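Local coordinates for alkyl hydroperoxide reductase AhpD (Legionella pneumophila, PDB 5DIK), which probably reduces peroxides as an alkylhydroperoxidase of the carboxymuconolactone decarboxylase family, with a possible part in the antioxidative response of Legionella pneumophila, at residues A[16-21]-A[70-75]; A[85-91]-A[112-117]. One frame throughout, in Å; residues are numbered along the deposited sequence.

Contacts 1 and 2 lie in one all-helical subunit of a six-chain assembly, with their centres about 16 Å apart. In contact 1, helix 12-30 crosses the start of helix 70-82; in contact 2, helix 87-99, the next one along the chain, runs against helix 102-120. The two meet where Ile73 CG2 packs 3.5 Å from Ala112 CA, a plain apolar touch that also takes in the methyl of Ala115. Contact 1 carries Cys72, which forms a disulfide with Cys69, consistent with the redox-active cysteine pair of AhpD-like peroxidases. Contact 2 is largely buried, and the charged pair at its rim continues into another subunit.

Contact 1: residues A[16-21]-A[70-75]; sequences ITKDIT and PGCIGF
Ile16 lays its CG2 methyl 4.0 Å from Gly71 CA, while its CD1 comes more loosely toward the ring of Pro70. One residue on, Thr17 makes the main apolar touch: its CG2 sits over the centre of the Phe75 ring, 3.8 Å from the centroid and 2° off the normal, a CH-pi contact. With chi1 at 53°, Thr17 OG1 sits between the backbone N and the carbonyl carbon, where it bonds to the carbonyls of Phe13 and Ser14, and CG2, anti to the carbonyl carbon, faces the ring and the backbone of Gly74. A turn later, Ile20 uses two branches, CD1 reaching Gly71 CA at 3.7 Å and CG2 lying near the plane of the Phe75 ring, 3.8 Å from CE2. Thr21 closes the row with OG1 in that plane, 3.4 Å from Phe75 CZ. Thr21 OG1 also donates to Thr17 O at 3.0 Å, from the face opposite the backbone donor, Thr21 N. Met107 of the second subunit also packs on Phe75. Between helices crossing at -105°, the two glycines let side chains come down onto the backbone at the start of the disulfide-bearing helix, and the threonine hydroxyls are satisfied within their own helix, implying an essentially apolar join.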
loop_
_atom_site.group_PDB
_atom_site.type_symbol
_atom_site.label_atom_id
_atom_site.label_comp_id
_atom_site.label_asym_id
_atom_site.label_seq_id
_atom_site.Cartn_x
_atom_site.Cartn_y
_atom_site.Cartn_z
ATOM N N ILE A 16 -17.865 3.060 -14.176
ATOM C CA ILE A 16 -17.269 2.817 -12.847
ATOM C C ILE A 16 -17.830 3.827 -11.847
ATOM O O ILE A 16 -18.293 3.443 -10.779
ATOM C CB ILE A 16 -15.720 2.871 -12.902
ATOM C CG1 ILE A 16 -15.180 1.648 -13.624
ATOM C CG2 ILE A 16 -15.127 2.958 -11.497
ATOM C CD1 ILE A 16 -13.716 1.725 -13.982
ATOM N N THR A 17 -17.840 5.108 -12.206
ATOM C CA THR A 17 -18.286 6.166 -11.293
ATOM C C THR A 17 -19.778 6.098 -11.032
ATOM O O THR A 17 -20.235 6.278 -9.904
ATOM C CB THR A 17 -17.908 7.573 -11.799
ATOM O OG1 THR A 17 -18.367 7.766 -13.151
ATOM C CG2 THR A 17 -16.392 7.746 -11.754
ATOM N N LYS A 18 -20.566 5.813 -12.068
ATOM C CA LYS A 18 -22.017 5.662 -11.861
ATOM C C LYS A 18 -22.355 4.495 -10.928
ATOM O O LYS A 18 -23.221 4.626 -10.088
ATOM C CB LYS A 18 -22.762 5.527 -13.213
ATOM C CG LYS A 18 -22.844 6.866 -13.939
ATOM C CD LYS A 18 -23.420 6.743 -15.347
ATOM C CE LYS A 18 -24.936 6.692 -15.307
ATOM N NZ LYS A 18 -25.528 6.632 -16.681
ATOM N N ASP A 19 -21.688 3.360 -11.108
ATOM C CA ASP A 19 -21.902 2.197 -10.248
ATOM C C ASP A 19 -21.513 2.488 -8.796
ATOM O O ASP A 19 -22.196 2.051 -7.877
ATOM C CB ASP A 19 -21.175 0.969 -10.783
ATOM C CG ASP A 19 -21.873 0.369 -12.011
ATOM O OD1 ASP A 19 -22.975 0.862 -12.369
ATOM O OD2 ASP A 19 -21.310 -0.558 -12.631
ATOM N N ILE A 20 -20.449 3.251 -8.585
ATOM C CA ILE A 20 -20.087 3.637 -7.218
ATOM C C ILE A 20 -21.130 4.609 -6.652
ATOM O O ILE A 20 -21.570 4.473 -5.508
ATOM C CB ILE A 20 -18.666 4.225 -7.166
ATOM C CG1 ILE A 20 -17.642 3.111 -7.417
ATOM C CG2 ILE A 20 -18.441 4.934 -5.838
ATOM C CD1 ILE A 20 -16.254 3.592 -7.830
ATOM N N THR A 21 -21.542 5.580 -7.455
ATOM C CA THR A 21 -22.528 6.572 -7.011
ATOM C C THR A 21 -23.839 5.906 -6.578
ATOM O O THR A 21 -24.427 6.320 -5.599
ATOM C CB THR A 21 -22.776 7.638 -8.104
ATOM O OG1 THR A 21 -21.566 8.372 -8.296
ATOM C CG2 THR A 21 -23.911 8.626 -7.715
ATOM N N PRO A 70 -9.160 2.922 -9.298
ATOM C CA PRO A 70 -9.881 3.324 -10.552
ATOM C C PRO A 70 -11.074 4.223 -10.287
ATOM O O PRO A 70 -11.284 5.190 -11.015
ATOM C CB PRO A 70 -10.337 1.984 -11.147
ATOM C CG PRO A 70 -9.338 0.998 -10.662
ATOM C CD PRO A 70 -9.030 1.451 -9.224
ATOM N N GLY A 71 -11.787 3.971 -9.198
ATOM C CA GLY A 71 -12.872 4.834 -8.785
ATOM C C GLY A 71 -12.474 6.255 -8.531
ATOM O O GLY A 71 -13.101 7.190 -9.065
ATOM N N CYS A 72 -11.437 6.433 -7.702
ATOM C CA CYS A 72 -10.883 7.739 -7.411
ATOM C C CYS A 72 -10.386 8.402 -8.684
ATOM O O CYS A 72 -10.599 9.589 -8.900
ATOM C CB CYS A 72 -9.680 7.580 -6.486
ATOM S SG CYS A 72 -9.986 6.582 -5.008
ATOM N N ILE A 73 -9.744 7.612 -9.536
ATOM C CA ILE A 73 -9.211 8.166 -10.805
ATOM C C ILE A 73 -10.376 8.731 -11.656
ATOM O O ILE A 73 -10.291 9.851 -12.190
ATOM C CB ILE A 73 -8.381 7.119 -11.576
ATOM C CG1 ILE A 73 -7.041 6.925 -10.863
ATOM C CG2 ILE A 73 -8.095 7.574 -13.017
ATOM C CD1 ILE A 73 -6.269 5.710 -11.348
ATOM N N GLY A 74 -11.457 7.973 -11.728
ATOM C CA GLY A 74 -12.641 8.385 -12.462
ATOM C C GLY A 74 -13.258 9.664 -11.932
ATOM O O GLY A 74 -13.471 10.617 -12.680
ATOM N N PHE A 75 -13.531 9.701 -10.631
ATOM C CA PHE A 75 -14.124 10.881 -10.038
ATOM C C PHE A 75 -13.258 12.113 -10.126
ATOM O O PHE A 75 -13.766 13.191 -10.460
ATOM C CB PHE A 75 -14.553 10.658 -8.575
ATOM C CG PHE A 75 -15.810 9.837 -8.428
ATOM C CD1 PHE A 75 -17.057 10.353 -8.809
ATOM C CD2 PHE A 75 -15.772 8.566 -7.868
ATOM C CE1 PHE A 75 -18.228 9.592 -8.683
ATOM C CE2 PHE A 75 -16.934 7.800 -7.744
ATOM C CZ PHE A 75 -18.173 8.322 -8.132
#

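Contact 2: residues A[85-91]-A[112-117]; sequences ATREELL and ALEAFE
Glu117 OE1 is gripped by two nitrogens of Arg87, NH1 and NH2, each at 2.9 Å. The guanidinium comes end-on with the oxygen in its plane; NH1 meets the anti lone pair of OE1, whereas NH2 meets OE1 nearly along the C-O bond. Both bonds bend to 145° because the two N-H groups belong to one guanidinium and converge on a single oxygen, and the two flat groups are nearly coplanar. Arg87 reaches it with CG anti to the backbone N (chi1 -170°) and the chain extended as far as NE. Leu113 CD1 lies over one face of the guanidinium, off its centre, 3.9 Å from Arg87 NH2. The pair is shared with the third subunit, whose Glu30 takes Arg87 NE and whose Lys26 takes Glu117 OE2, so this alternating charge network ties subunits together. The helices themselves run antiparallel, 160° between directions, and helix 87-99 opens with a capping box: Thr86 OG1 accepts from Glu89 N at 3.1 Å, and Glu89 OE1 takes Thr86 N at 2.8 Å. Behind the salt bridge the packing is apolar. Leu90 CD2 presses on the root of the Phe116 side chain, 3.4 Å from CG, and the two side chains pass alongside with their ends pointing opposite ways. Farther out along the ring, Ala85 O lies in its plane, 3.6 Å from Phe116 CZ, and Val81 of helix 70-82 also packs on Phe116.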
loop_
_atom_site.group_PDB
_atom_site.type_symbol
_atom_site.label_atom_id
_atom_site.label_comp_id
_atom_site.label_asym_id
_atom_site.label_seq_id
_atom_site.Cartn_x
_atom_site.Cartn_y
_atom_site.Cartn_z
ATOM N N ALA A 85 -8.872 22.083 -15.783
ATOM C CA ALA A 85 -7.470 21.683 -15.820
ATOM C C ALA A 85 -7.081 21.362 -17.254
ATOM O O ALA A 85 -7.865 20.781 -17.994
ATOM C CB ALA A 85 -7.253 20.448 -14.938
ATOM N N THR A 86 -5.872 21.713 -17.645
ATOM C CA THR A 86 -5.399 21.376 -18.986
ATOM C C THR A 86 -4.788 19.975 -18.989
ATOM O O THR A 86 -4.380 19.422 -17.954
ATOM C CB THR A 86 -4.357 22.379 -19.499
ATOM O OG1 THR A 86 -3.161 22.263 -18.712
ATOM C CG2 THR A 86 -4.893 23.816 -19.420
ATOM N N ARG A 87 -4.750 19.414 -20.181
ATOM C CA ARG A 87 -4.069 18.162 -20.436
ATOM C C ARG A 87 -2.617 18.187 -19.935
ATOM O O ARG A 87 -2.149 17.229 -19.315
ATOM C CB ARG A 87 -4.112 17.914 -21.955
ATOM C CG ARG A 87 -3.653 16.542 -22.354
ATOM C CD ARG A 87 -3.646 16.443 -23.865
ATOM N NE ARG A 87 -3.200 15.135 -24.277
ATOM C CZ ARG A 87 -3.979 14.083 -24.397
ATOM N NH1 ARG A 87 -5.283 14.163 -24.159
ATOM N NH2 ARG A 87 -3.454 12.942 -24.809
ATOM N N GLU A 88 -1.909 19.286 -20.195
ATOM C CA GLU A 88 -0.537 19.417 -19.767
ATOM C C GLU A 88 -0.369 19.458 -18.234
ATOM O O GLU A 88 0.591 18.896 -17.719
ATOM C CB GLU A 88 0.146 20.645 -20.393
ATOM C CG GLU A 88 1.632 20.825 -20.015
ATOM C CD GLU A 88 2.582 19.711 -20.490
ATOM O OE1 GLU A 88 2.212 18.962 -21.411
ATOM O OE2 GLU A 88 3.701 19.586 -19.940
ATOM N N GLU A 89 -1.263 20.140 -17.540
ATOM C CA GLU A 89 -1.259 20.121 -16.058
ATOM C C GLU A 89 -1.471 18.684 -15.580
ATOM O O GLU A 89 -0.789 18.238 -14.660
ATOM C CB GLU A 89 -2.344 21.053 -15.472
ATOM C CG GLU A 89 -2.037 22.520 -15.689
ATOM C CD GLU A 89 -3.223 23.447 -15.425
ATOM O OE1 GLU A 89 -4.402 23.051 -15.609
ATOM O OE2 GLU A 89 -2.964 24.585 -15.023
ATOM N N LEU A 90 -2.409 17.965 -16.197
ATOM C CA LEU A 90 -2.623 16.555 -15.827
ATOM C C LEU A 90 -1.358 15.723 -16.051
ATOM O O LEU A 90 -0.921 14.992 -15.156
ATOM C CB LEU A 90 -3.812 15.958 -16.581
ATOM C CG LEU A 90 -3.976 14.446 -16.425
ATOM C CD1 LEU A 90 -4.398 14.127 -15.008
ATOM C CD2 LEU A 90 -4.987 13.888 -17.405
ATOM N N LEU A 91 -0.768 15.825 -17.255
ATOM C CA LEU A 91 0.405 15.054 -17.571
ATOM C C LEU A 91 1.513 15.295 -16.549
ATOM O O LEU A 91 2.224 14.373 -16.176
ATOM C CB LEU A 91 0.909 15.337 -18.987
ATOM C CG LEU A 91 -0.005 14.846 -20.123
ATOM C CD1 LEU A 91 0.564 15.314 -21.452
ATOM C CD2 LEU A 91 -0.167 13.338 -20.125
ATOM N N ALA A 112 -5.491 7.135 -15.808
ATOM C CA ALA A 112 -5.906 8.510 -15.587
ATOM C C ALA A 112 -6.073 9.314 -16.918
ATOM O O ALA A 112 -6.962 10.144 -17.046
ATOM C CB ALA A 112 -4.927 9.224 -14.682
ATOM N N LEU A 113 -5.162 9.107 -17.852
ATOM C CA LEU A 113 -5.231 9.830 -19.128
ATOM C C LEU A 113 -6.489 9.361 -19.879
ATOM O O LEU A 113 -7.213 10.178 -20.420
ATOM C CB LEU A 113 -4.000 9.580 -19.967
ATOM C CG LEU A 113 -3.986 10.347 -21.300
ATOM C CD1 LEU A 113 -4.098 11.847 -21.073
ATOM C CD2 LEU A 113 -2.734 10.029 -22.074
ATOM N N GLU A 114 -6.748 8.061 -19.876
ATOM C CA GLU A 114 -7.967 7.511 -20.479
ATOM C C GLU A 114 -9.226 8.130 -19.877
ATOM O O GLU A 114 -10.116 8.559 -20.617
ATOM C CB GLU A 114 -8.012 5.979 -20.364
ATOM C CG GLU A 114 -9.253 5.336 -20.972
ATOM C CD GLU A 114 -9.344 3.839 -20.704
ATOM O OE1 GLU A 114 -8.303 3.185 -20.525
ATOM O OE2 GLU A 114 -10.468 3.303 -20.683
ATOM N N ALA A 115 -9.283 8.228 -18.546
ATOM C CA ALA A 115 -10.410 8.844 -17.853
ATOM C C ALA A 115 -10.598 10.316 -18.193
ATOM O O ALA A 115 -11.716 10.754 -18.480
ATOM C CB ALA A 115 -10.284 8.678 -16.331
ATOM N N PHE A 116 -9.511 11.072 -18.161
ATOM C CA PHE A 116 -9.545 12.470 -18.517
ATOM C C PHE A 116 -10.060 12.682 -19.945
ATOM O O PHE A 116 -10.873 13.572 -20.180
ATOM C CB PHE A 116 -8.148 13.080 -18.362
ATOM C CG PHE A 116 -8.103 14.558 -18.547
ATOM C CD1 PHE A 116 -8.500 15.415 -17.531
ATOM C CD2 PHE A 116 -7.636 15.100 -19.741
ATOM C CE1 PHE A 116 -8.434 16.787 -17.695
ATOM C CE2 PHE A 116 -7.600 16.479 -19.927
ATOM C CZ PHE A 116 -7.986 17.321 -18.904
ATOM N N GLU A 117 -9.598 11.857 -20.871
ATOM C CA GLU A 117 -10.040 11.960 -22.266
ATOM C C GLU A 117 -11.515 11.602 -22.386
ATOM O O GLU A 117 -12.254 12.273 -23.120
ATOM C CB GLU A 117 -9.189 11.080 -23.190
ATOM C CG GLU A 117 -7.782 11.624 -23.421
ATOM C CD GLU A 117 -7.006 10.918 -24.538
ATOM O OE1 GLU A 117 -5.933 11.430 -24.904
ATOM O OE2 GLU A 117 -7.440 9.847 -25.032
#